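Local coordinates for Exo-beta-1,3-glucanase (Streptomyces sp. SirexAA-E, PDB 4PEY), which hydrolyses laminarin and laminarioligosaccharides from their non-reducing ends as an exo-beta-1,3-glucanase of glycoside hydrolase family 55, yielding glucose and laminaribiose, at residues A[468-472]-A[473-477]; A[187-190]-A[191-194]; A[298-302]-A[303-307]; A[421-425]-A[426-430]. The protein carries 1 engineered substitution. All blocks are in the same frame, centred on the assembly; numbering follows the deposited sequence.

Contact 1. Residues A[468-472]-A[473-477]; sequences AIQNG and DIKGY
Asn471 and Ile474 pair their backbones in both directions, Asn471 N to Ile474 O at 2.8 Å and Ile474 N to Asn471 O at 3.0 Å, closing a type II' turn. Beyond this hydrogen-bonded pair, Gln470 and Lys475 form the non-hydrogen-bonded one, and a weak bond from Gly476 N reaches Ile469 O. On the face bearing Asn471, its amide stacks on the Tyr477 ring with the two planes 11° apart, and Asn471 CB stands 3.8 Å from the ring centroid in a CH-pi contact. CG of Asn471 lies anti to the backbone N (chi1 174°), which carries the amide over the ring; ND2 bonds weakly to Gly476 O and has Tyr441 as its stronger partner. The motif is a two-residue beta hairpin with Gly472, at positive phi, in its first corner. On the other face, Gln470 bends at chi2 and sends NE2 to Gly472 O at 3.0 Å, nearly straight at 172°, while a water accepts from the same NE2. Tyr477 OH bonds to Lys440 NZ. With a leucine in place of Tyr477, the Asn471 amide is likely to lose the flat surface it stacks on, and Lys440 its hydroxyl partner. Ile469 lays CD1 3.9 Å from Gly476 CA, in a residue whose backbone angles would press any CB against the carbonyl oxygen of Lys475.

Contact 2. Residues A[187-190]-A[191-194]; sequences NGVW and NMTF
The loop that leads into strand 191-198, one of the parallel strands in the N-terminal part of this family 55 beta-helix enzyme, folds back so that Met192 meets the backbone of Gly188 and Val189. The evidence is the approach of one sulfur: Val189 N points at Met192 SD over 3.6 Å with an N-H...S angle of 166°, a straight but weak hydrogen bond. Gly188 CA lies 3.8 Å from the same Met192 SD, and a side chain on that glycine would point toward the strand. Met192 gets there by a bend at chi2 (45°), which folds the chain back over the loop. Its methyl CE then passes 4.4 Å from Val189 CG2, a loose apolar contact, while Met192 CG stays 4.0 Å from Asn187 O. Were Met192 shortened to an alanine, Val189 N would probably be left without its sulfur acceptor and a gap would open over Gly188. Next along the strand, Thr193 OG1 donates to Asn191 OD1 at 2.8 Å, tilted 20° from the carbonyl plane; this, with a weak bond from Asn191 ND2 to Gly493 O, restrains the amide's rotation on the side where both residues touch Phe454 of strand 450-458. The side chain of Trp190 comes to about 4 Å from a bound glucose unit and about 3 Å from the side chain of Gln173, a substrate-binding residue, so the loop borders the sugar site. Backbone bonds tie Asn191 and Thr193 to Trp175 of strand 174-178, and Met192 to Thr211 of strand 210-220, which places strand 191-198 between these two parallel neighbours.

Contact 3. Residues A[298-302]-A[303-307]; sequences IEIDR and ANTVA
Arg302 and Thr305 face each other across a type II turn, the corner between strands 298-300 and 306-309 in the C-terminal beta-helical part of the enzyme. The carbonyl Arg302 O accepts twice. Its strong partner is the hydroxyl, with Thr305 OG1 donating over 2.7 Å from above the carbonyl plane, 44° out of it. Its second is the turn bond from Thr305 N, weak at 3.4 Å. Thr305 OG1 also sits over the centre of the Arg302 guanidinium, 3.2 Å above its plane. The angles to NH1 and NH2 are too poor for hydrogen bonds, so this is a contact over the flat face, and the nearby positive charge would be expected to polarise the hydroxyl oxygen. A bend at chi3 (87°) folds the guanidinium over the turn. Its two terminal nitrogens have partners elsewhere: NH2 donates to the carbonyls of Leu283 and Val279, and NH1 to a water 2.9 Å away. That water lies at the guanidinium edge and in its plane, and it donates in turn to Ala303 O at 2.8 Å, joining the side chain to the turn backbone. Asn304 OD1, at the corner with positive phi, accepts from Asn364 ND2. Inside the corner the contacts are apolar, with Ile300 CG2 3.5 Å from Thr305 CB and Ile300 CD1 3.8 Å from Ala307 CB.

Contact 4. Residues A[421-425]-A[426-430]; sequences VHVKG and DNVLA
From Gly425 to Val428 the backbone turns the corner between strands 419-423 and 429-436 with no direct hydrogen bond between residues 421-425 and 426-430. Asn427 occupies the left-handed region (phi 59°, psi 33°), and a water takes the place of a backbone link across the bend: it donates to Gly425 O at 2.7 Å and accepts from Val428 N at 3.1 Å. Inside the bend two valines meet. Val423 CG1 comes within 3.7 Å of Val428 CB, and the same CG1 lies 3.9 Å from Val428 CG1 and 3.8 Å from Val428 CG2, so one methyl of the first valine rests against the branch point and both methyls of the second. It is directed there by chi1 of 179°, which sets Val423 CG1 opposite its own backbone N. Val428 CG2 in turn lies 3.7 Å from Gly425 O, so the second valine also packs against the backbone of the bend itself. Polar groups on the outside of the bend look to other coils: Asp426 OD1 accepts from Glu448 N, Asn427 OD1 from Asn449 ND2, and Lys424 NZ reaches past the adjacent coil to form a salt bridge with Asp355. Both valines also touch Trp445 of strand 443-445. Apolar side chains turned inward, with parallel strands 385-389 and 443-445 flanking strand 419-423, are what a corner of a right-handed parallel beta-helix, the fold of family 55, is expected to present.

From the N terminus, contact 2 comes first, closing the short loop into strand 191-198 in the first beta-helical part. Contact 3 follows at the corner from strand 298-300 to strand 306-309, about 36 Å away between centres and on the opposite side of the chain's centre. Contact 4 closes the corresponding corner further along the second part; strands 298-300 and 419-423 belong to the same eight-stranded parallel sheet, and the centres of these two contacts are 19 Å apart. Contact 1 comes last, a hairpin after strand 450-458. All four are in series, none nests or crosses, and the closest approach is about 9 Å between nearest atoms of contacts 2 and 4.

Contact 1. Residues A[468-472]-A[473-477]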
loop_
_atom_site.group_PDB
_atom_site.type_symbol
_atom_site.label_atom_id
_atom_site.label_comp_id
_atom_site.label_asym_id
_atom_site.label_seq_id
_atom_site.Cartn_x
_atom_site.Cartn_y
_atom_site.Cartn_z
ATOM N N ALA A 468 -19.750 -22.366 3.145
ATOM C CA ALA A 468 -19.768 -20.979 2.686
ATOM C C ALA A 468 -18.556 -20.634 1.832
ATOM O O ALA A 468 -18.590 -19.669 1.072
ATOM C CB ALA A 468 -19.853 -20.034 3.877
ATOM N N ILE A 469 -17.481 -21.408 1.963
ATOM C CA ILE A 469 -16.287 -21.141 1.169
ATOM C C ILE A 469 -15.906 -22.338 0.295
ATOM O O ILE A 469 -14.776 -22.442 -0.169
ATOM C CB ILE A 469 -15.080 -20.732 2.060
ATOM C CG1 ILE A 469 -14.737 -21.817 3.093
ATOM C CG2 ILE A 469 -15.351 -19.378 2.722
ATOM C CD1 ILE A 469 -13.481 -21.515 3.908
ATOM N N GLN A 470 -16.854 -23.239 0.056
ATOM C CA GLN A 470 -16.574 -24.374 -0.821
ATOM C C GLN A 470 -16.329 -23.873 -2.245
ATOM O O GLN A 470 -17.072 -23.040 -2.762
ATOM C CB GLN A 470 -17.713 -25.393 -0.792
ATOM C CG GLN A 470 -17.378 -26.708 -1.501
ATOM C CD GLN A 470 -16.361 -27.565 -0.741
ATOM O OE1 GLN A 470 -16.268 -27.510 0.491
ATOM N NE2 GLN A 470 -15.604 -28.370 -1.478
ATOM N N ASN A 471 -15.267 -24.389 -2.856
ATOM C CA ASN A 471 -14.769 -23.927 -4.143
ATOM C C ASN A 471 -14.629 -25.123 -5.078
ATOM O O ASN A 471 -13.530 -25.625 -5.294
ATOM C CB ASN A 471 -13.429 -23.209 -3.935
ATOM C CG ASN A 471 -12.742 -22.815 -5.234
ATOM O OD1 ASN A 471 -13.370 -22.701 -6.289
ATOM N ND2 ASN A 471 -11.430 -22.601 -5.155
ATOM N N GLY A 472 -15.744 -25.599 -5.619
ATOM C CA GLY A 472 -15.719 -26.843 -6.369
ATOM C C GLY A 472 -15.351 -27.968 -5.415
ATOM O O GLY A 472 -16.025 -28.160 -4.403
ATOM N N ASP A 473 -14.275 -28.696 -5.707
ATOM C CA ASP A 473 -13.814 -29.773 -4.839
ATOM C C ASP A 473 -12.731 -29.302 -3.872
ATOM O O ASP A 473 -12.079 -30.116 -3.214
ATOM C CB ASP A 473 -13.287 -30.940 -5.674
ATOM C CG ASP A 473 -14.362 -31.573 -6.534
ATOM O OD1 ASP A 473 -15.484 -31.787 -6.025
ATOM O OD2 ASP A 473 -14.086 -31.849 -7.720
ATOM N N ILE A 474 -12.529 -27.990 -3.801
ATOM C CA ILE A 474 -11.514 -27.422 -2.920
ATOM C C ILE A 474 -12.170 -26.733 -1.726
ATOM O O ILE A 474 -13.161 -26.011 -1.883
ATOM C CB ILE A 474 -10.612 -26.426 -3.694
ATOM C CG1 ILE A 474 -9.868 -27.164 -4.814
ATOM C CG2 ILE A 474 -9.624 -25.705 -2.766
ATOM C CD1 ILE A 474 -9.136 -26.248 -5.752
ATOM N N LYS A 475 -11.626 -26.969 -0.531
ATOM C CA LYS A 475 -12.071 -26.259 0.662
ATOM C C LYS A 475 -11.463 -24.863 0.691
ATOM O O LYS A 475 -10.254 -24.710 0.849
ATOM C CB LYS A 475 -11.688 -27.014 1.932
ATOM C CG LYS A 475 -12.388 -28.347 2.110
ATOM C CD LYS A 475 -11.912 -28.981 3.402
ATOM C CE LYS A 475 -12.183 -30.474 3.458
ATOM N NZ LYS A 475 -11.419 -31.078 4.590
ATOM N N GLY A 476 -12.296 -23.845 0.530
ATOM C CA GLY A 476 -11.800 -22.481 0.531
ATOM C C GLY A 476 -11.290 -22.017 -0.824
ATOM O O GLY A 476 -11.105 -22.808 -1.758
ATOM N N TYR A 477 -11.080 -20.711 -0.917
ATOM C CA TYR A 477 -10.509 -20.063 -2.086
ATOM C C TYR A 477 -9.106 -19.603 -1.759
ATOM O O TYR A 477 -8.905 -18.935 -0.746
ATOM C CB TYR A 477 -11.354 -18.857 -2.503
ATOM C CG TYR A 477 -12.733 -19.206 -3.015
ATOM C CD1 TYR A 477 -13.771 -19.504 -2.137
ATOM C CD2 TYR A 477 -12.998 -19.221 -4.380
ATOM C CE1 TYR A 477 -15.040 -19.825 -2.615
ATOM C CE2 TYR A 477 -14.248 -19.535 -4.860
ATOM C CZ TYR A 477 -15.266 -19.838 -3.981
ATOM O OH TYR A 477 -16.510 -20.138 -4.491
HETATM O O HOH W 1 -13.934 -30.601 -0.501
#

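Contact 2. Residues A[187-190]-A[191-194]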
loop_
_atom_site.group_PDB
_atom_site.type_symbol
_atom_site.label_atom_id
_atom_site.label_comp_id
_atom_site.label_asym_id
_atom_site.label_seq_id
_atom_site.Cartn_x
_atom_site.Cartn_y
_atom_site.Cartn_z
ATOM N N ASN A 187 15.942 -8.249 12.967
ATOM C CA ASN A 187 15.329 -9.573 13.070
ATOM C C ASN A 187 14.240 -9.785 12.031
ATOM O O ASN A 187 13.794 -8.834 11.374
ATOM C CB ASN A 187 14.750 -9.787 14.478
ATOM C CG ASN A 187 13.522 -8.925 14.751
ATOM O OD1 ASN A 187 13.622 -7.706 14.897
ATOM N ND2 ASN A 187 12.357 -9.561 14.834
ATOM N N GLY A 188 13.824 -11.041 11.877
ATOM C CA GLY A 188 12.676 -11.380 11.052
ATOM C C GLY A 188 11.738 -12.258 11.856
ATOM O O GLY A 188 12.188 -13.056 12.673
ATOM N N VAL A 189 10.436 -12.111 11.633
ATOM C CA VAL A 189 9.437 -12.876 12.372
ATOM C C VAL A 189 8.813 -13.935 11.457
ATOM O O VAL A 189 9.156 -15.115 11.578
ATOM C CB VAL A 189 8.376 -11.939 12.984
ATOM C CG1 VAL A 189 7.277 -12.731 13.692
ATOM C CG2 VAL A 189 9.063 -10.989 13.964
ATOM N N TRP A 190 7.942 -13.529 10.526
ATOM C CA TRP A 190 7.375 -14.488 9.564
ATOM C C TRP A 190 7.840 -14.279 8.121
ATOM O O TRP A 190 8.022 -15.253 7.388
ATOM C CB TRP A 190 5.842 -14.448 9.570
ATOM C CG TRP A 190 5.202 -14.821 10.880
ATOM C CD1 TRP A 190 5.774 -15.478 11.932
ATOM C CD2 TRP A 190 3.865 -14.509 11.277
ATOM N NE1 TRP A 190 4.865 -15.607 12.958
ATOM C CE2 TRP A 190 3.683 -15.025 12.577
ATOM C CE3 TRP A 190 2.797 -13.865 10.647
ATOM C CZ2 TRP A 190 2.483 -14.892 13.271
ATOM C CZ3 TRP A 190 1.605 -13.738 11.330
ATOM C CH2 TRP A 190 1.456 -14.250 12.633
ATOM N N ASN A 191 8.017 -13.024 7.705
ATOM C CA ASN A 191 8.308 -12.750 6.297
ATOM C C ASN A 191 8.866 -11.357 6.091
ATOM O O ASN A 191 8.104 -10.411 5.895
ATOM C CB ASN A 191 7.042 -12.927 5.444
ATOM C CG ASN A 191 7.234 -12.491 3.990
ATOM O OD1 ASN A 191 8.351 -12.467 3.474
ATOM N ND2 ASN A 191 6.133 -12.124 3.333
ATOM N N MET A 192 10.165 -11.205 6.154
ATOM C CA MET A 192 10.818 -9.969 5.808
ATOM C C MET A 192 11.452 -10.056 4.426
ATOM O O MET A 192 12.344 -10.837 4.199
ATOM C CB MET A 192 11.881 -9.595 6.855
ATOM C CG MET A 192 11.400 -8.967 8.159
ATOM S SD MET A 192 9.955 -9.726 8.991
ATOM C CE MET A 192 9.686 -8.544 10.308
ATOM N N THR A 193 10.915 -9.286 3.506
ATOM C CA THR A 193 11.340 -9.326 2.112
ATOM C C THR A 193 12.027 -8.012 1.710
ATOM O O THR A 193 11.612 -6.914 2.124
ATOM C CB THR A 193 10.131 -9.626 1.179
ATOM O OG1 THR A 193 9.634 -10.939 1.456
ATOM C CG2 THR A 193 10.507 -9.542 -0.301
ATOM N N PHE A 194 13.089 -8.143 0.917
ATOM C CA PHE A 194 13.921 -7.029 0.468
ATOM C C PHE A 194 14.151 -7.139 -1.034
ATOM O O PHE A 194 14.488 -8.220 -1.522
ATOM C CB PHE A 194 15.283 -7.049 1.175
ATOM C CG PHE A 194 15.201 -7.225 2.669
ATOM C CD1 PHE A 194 15.101 -8.495 3.230
ATOM C CD2 PHE A 194 15.235 -6.124 3.515
ATOM C CE1 PHE A 194 15.022 -8.659 4.605
ATOM C CE2 PHE A 194 15.162 -6.285 4.900
ATOM C CZ PHE A 194 15.054 -7.551 5.445
#

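Contact 3. Residues A[298-302]-A[303-307]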
loop_
_atom_site.group_PDB
_atom_site.type_symbol
_atom_site.label_atom_id
_atom_site.label_comp_id
_atom_site.label_asym_id
_atom_site.label_seq_id
_atom_site.Cartn_x
_atom_site.Cartn_y
_atom_site.Cartn_z
ATOM N N ILE A 298 -14.344 8.321 -12.372
ATOM C CA ILE A 298 -13.258 9.192 -12.781
ATOM C C ILE A 298 -12.510 8.471 -13.892
ATOM O O ILE A 298 -12.069 7.332 -13.715
ATOM C CB ILE A 298 -12.314 9.525 -11.602
ATOM C CG1 ILE A 298 -13.053 10.380 -10.570
ATOM C CG2 ILE A 298 -11.040 10.211 -12.096
ATOM C CD1 ILE A 298 -12.381 10.396 -9.205
ATOM N N GLU A 299 -12.399 9.124 -15.044
ATOM C CA GLU A 299 -11.780 8.521 -16.215
ATOM C C GLU A 299 -10.472 9.214 -16.554
ATOM O O GLU A 299 -10.441 10.417 -16.814
ATOM C CB GLU A 299 -12.734 8.570 -17.415
ATOM C CG GLU A 299 -14.045 7.862 -17.139
ATOM C CD GLU A 299 -14.822 7.540 -18.387
ATOM O OE1 GLU A 299 -14.399 7.971 -19.480
ATOM O OE2 GLU A 299 -15.861 6.853 -18.269
ATOM N N ILE A 300 -9.389 8.445 -16.537
ATOM C CA ILE A 300 -8.080 8.963 -16.910
ATOM C C ILE A 300 -7.644 8.276 -18.200
ATOM O O ILE A 300 -7.152 7.146 -18.176
ATOM C CB ILE A 300 -7.044 8.732 -15.792
ATOM C CG1 ILE A 300 -7.511 9.398 -14.495
ATOM C CG2 ILE A 300 -5.664 9.258 -16.203
ATOM C CD1 ILE A 300 -6.598 9.146 -13.323
ATOM N N ASP A 301 -7.862 8.949 -19.328
ATOM C CA ASP A 301 -7.585 8.366 -20.642
ATOM C C ASP A 301 -6.636 9.247 -21.449
ATOM O O ASP A 301 -6.755 9.377 -22.674
ATOM C CB ASP A 301 -8.885 8.136 -21.421
ATOM C CG ASP A 301 -8.710 7.141 -22.552
ATOM O OD1 ASP A 301 -7.766 6.324 -22.477
ATOM O OD2 ASP A 301 -9.499 7.180 -23.520
ATOM N N ARG A 302 -5.693 9.856 -20.740
ATOM C CA ARG A 302 -4.650 10.664 -21.354
ATOM C C ARG A 302 -3.311 10.140 -20.857
ATOM O O ARG A 302 -3.118 9.988 -19.646
ATOM C CB ARG A 302 -4.814 12.136 -20.998
ATOM C CG ARG A 302 -3.907 13.055 -21.791
ATOM C CD ARG A 302 -3.955 14.488 -21.267
ATOM N NE ARG A 302 -3.004 14.697 -20.174
ATOM C CZ ARG A 302 -3.335 15.024 -18.929
ATOM N NH1 ARG A 302 -2.389 15.199 -18.020
ATOM N NH2 ARG A 302 -4.606 15.193 -18.595
ATOM N N ALA A 303 -2.397 9.858 -21.776
ATOM C CA ALA A 303 -1.076 9.363 -21.402
ATOM C C ALA A 303 -0.353 10.310 -20.437
ATOM O O ALA A 303 -0.493 11.531 -20.527
ATOM C CB ALA A 303 -0.232 9.137 -22.638
ATOM N N ASN A 304 0.382 9.721 -19.492
ATOM C CA ASN A 304 1.244 10.451 -18.562
ATOM C C ASN A 304 0.516 11.294 -17.520
ATOM O O ASN A 304 1.138 12.105 -16.828
ATOM C CB ASN A 304 2.230 11.327 -19.343
ATOM C CG ASN A 304 3.372 10.522 -19.898
ATOM O OD1 ASN A 304 3.944 9.686 -19.192
ATOM N ND2 ASN A 304 3.689 10.729 -21.175
ATOM N N THR A 305 -0.787 11.088 -17.380
ATOM C CA THR A 305 -1.545 11.830 -16.380
ATOM C C THR A 305 -1.148 11.402 -14.975
ATOM O O THR A 305 -1.152 10.206 -14.664
ATOM C CB THR A 305 -3.068 11.627 -16.535
ATOM O OG1 THR A 305 -3.483 12.001 -17.851
ATOM C CG2 THR A 305 -3.829 12.472 -15.529
ATOM N N VAL A 306 -0.808 12.382 -14.141
ATOM C CA VAL A 306 -0.572 12.159 -12.722
ATOM C C VAL A 306 -1.863 12.411 -11.946
ATOM O O VAL A 306 -2.505 13.445 -12.125
ATOM C CB VAL A 306 0.544 13.087 -12.177
ATOM C CG1 VAL A 306 0.725 12.906 -10.668
ATOM C CG2 VAL A 306 1.858 12.824 -12.899
ATOM N N ALA A 307 -2.243 11.464 -11.090
ATOM C CA ALA A 307 -3.377 11.646 -10.203
ATOM C C ALA A 307 -2.857 11.405 -8.797
ATOM O O ALA A 307 -2.691 10.258 -8.372
ATOM C CB ALA A 307 -4.513 10.692 -10.547
HETATM O O HOH W 2 -0.164 14.142 -19.491
#

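Contact 4. Residues A[421-425]-A[426-430]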
loop_
_atom_site.group_PDB
_atom_site.type_symbol
_atom_site.label_atom_id
_atom_site.label_comp_id
_atom_site.label_asym_id
_atom_site.label_seq_id
_atom_site.Cartn_x
_atom_site.Cartn_y
_atom_site.Cartn_z
ATOM N N VAL A 421 -8.048 -8.487 -6.001
ATOM C CA VAL A 421 -7.325 -8.041 -7.186
ATOM C C VAL A 421 -7.361 -9.127 -8.251
ATOM O O VAL A 421 -7.138 -10.305 -7.953
ATOM C CB VAL A 421 -5.851 -7.694 -6.854
ATOM C CG1 VAL A 421 -5.089 -7.256 -8.107
ATOM C CG2 VAL A 421 -5.778 -6.618 -5.764
ATOM N N HIS A 422 -7.646 -8.735 -9.489
ATOM C CA HIS A 422 -7.603 -9.663 -10.609
ATOM C C HIS A 422 -6.662 -9.085 -11.660
ATOM O O HIS A 422 -6.953 -8.035 -12.237
ATOM C CB HIS A 422 -8.998 -9.895 -11.192
ATOM C CG HIS A 422 -9.042 -10.965 -12.237
ATOM N ND1 HIS A 422 -10.129 -11.166 -13.062
ATOM C CD2 HIS A 422 -8.126 -11.899 -12.587
ATOM C CE1 HIS A 422 -9.882 -12.183 -13.871
ATOM N NE2 HIS A 422 -8.674 -12.646 -13.601
ATOM N N VAL A 423 -5.523 -9.743 -11.879
ATOM C CA VAL A 423 -4.556 -9.282 -12.880
ATOM C C VAL A 423 -4.739 -10.059 -14.176
ATOM O O VAL A 423 -4.503 -11.270 -14.227
ATOM C CB VAL A 423 -3.093 -9.440 -12.414
ATOM C CG1 VAL A 423 -2.140 -8.960 -13.516
ATOM C CG2 VAL A 423 -2.848 -8.662 -11.130
ATOM N N LYS A 424 -5.150 -9.352 -15.222
ATOM C CA LYS A 424 -5.375 -9.978 -16.526
ATOM C C LYS A 424 -4.288 -9.600 -17.532
ATOM O O LYS A 424 -4.061 -10.310 -18.512
ATOM C CB LYS A 424 -6.761 -9.598 -17.061
ATOM C CG LYS A 424 -7.895 -10.168 -16.204
ATOM C CD LYS A 424 -9.198 -9.379 -16.326
ATOM C CE LYS A 424 -9.786 -9.419 -17.711
ATOM N NZ LYS A 424 -10.974 -8.498 -17.805
ATOM N N GLY A 425 -3.610 -8.484 -17.286
ATOM C CA GLY A 425 -2.538 -8.040 -18.165
ATOM C C GLY A 425 -1.273 -8.869 -18.041
ATOM O O GLY A 425 -1.070 -9.582 -17.043
ATOM N N ASP A 426 -0.419 -8.753 -19.059
ATOM C CA ASP A 426 0.863 -9.453 -19.120
ATOM C C ASP A 426 1.989 -8.572 -18.586
ATOM O O ASP A 426 1.910 -7.343 -18.672
ATOM C CB ASP A 426 1.192 -9.874 -20.563
ATOM C CG ASP A 426 0.196 -10.864 -21.137
ATOM O OD1 ASP A 426 -0.512 -11.535 -20.357
ATOM O OD2 ASP A 426 0.136 -10.980 -22.381
ATOM N N ASN A 427 3.039 -9.205 -18.057
ATOM C CA ASN A 427 4.226 -8.498 -17.568
ATOM C C ASN A 427 3.907 -7.488 -16.469
ATOM O O ASN A 427 4.558 -6.442 -16.348
ATOM C CB ASN A 427 4.951 -7.809 -18.732
ATOM C CG ASN A 427 5.230 -8.764 -19.881
ATOM O OD1 ASN A 427 5.689 -9.882 -19.666
ATOM N ND2 ASN A 427 4.935 -8.336 -21.103
ATOM N N VAL A 428 2.901 -7.809 -15.665
ATOM C CA VAL A 428 2.532 -6.947 -14.549
ATOM C C VAL A 428 3.415 -7.267 -13.342
ATOM O O VAL A 428 3.748 -8.428 -13.093
ATOM C CB VAL A 428 1.029 -7.096 -14.211
ATOM C CG1 VAL A 428 0.668 -6.367 -12.915
ATOM C CG2 VAL A 428 0.182 -6.567 -15.376
ATOM N N LEU A 429 3.839 -6.224 -12.635
ATOM C CA LEU A 429 4.723 -6.363 -11.481
ATOM C C LEU A 429 4.035 -5.773 -10.258
ATOM O O LEU A 429 3.601 -4.617 -10.287
ATOM C CB LEU A 429 6.066 -5.649 -11.719
ATOM C CG LEU A 429 6.989 -5.569 -10.495
ATOM C CD1 LEU A 429 7.481 -6.961 -10.078
ATOM C CD2 LEU A 429 8.158 -4.632 -10.750
ATOM N N ALA A 430 3.939 -6.568 -9.195
ATOM C CA ALA A 430 3.442 -6.103 -7.900
ATOM C C ALA A 430 4.583 -6.141 -6.893
ATOM O O ALA A 430 5.196 -7.190 -6.673
ATOM C CB ALA A 430 2.267 -6.963 -7.414
HETATM O O HOH W 3 1.139 -10.407 -15.677
#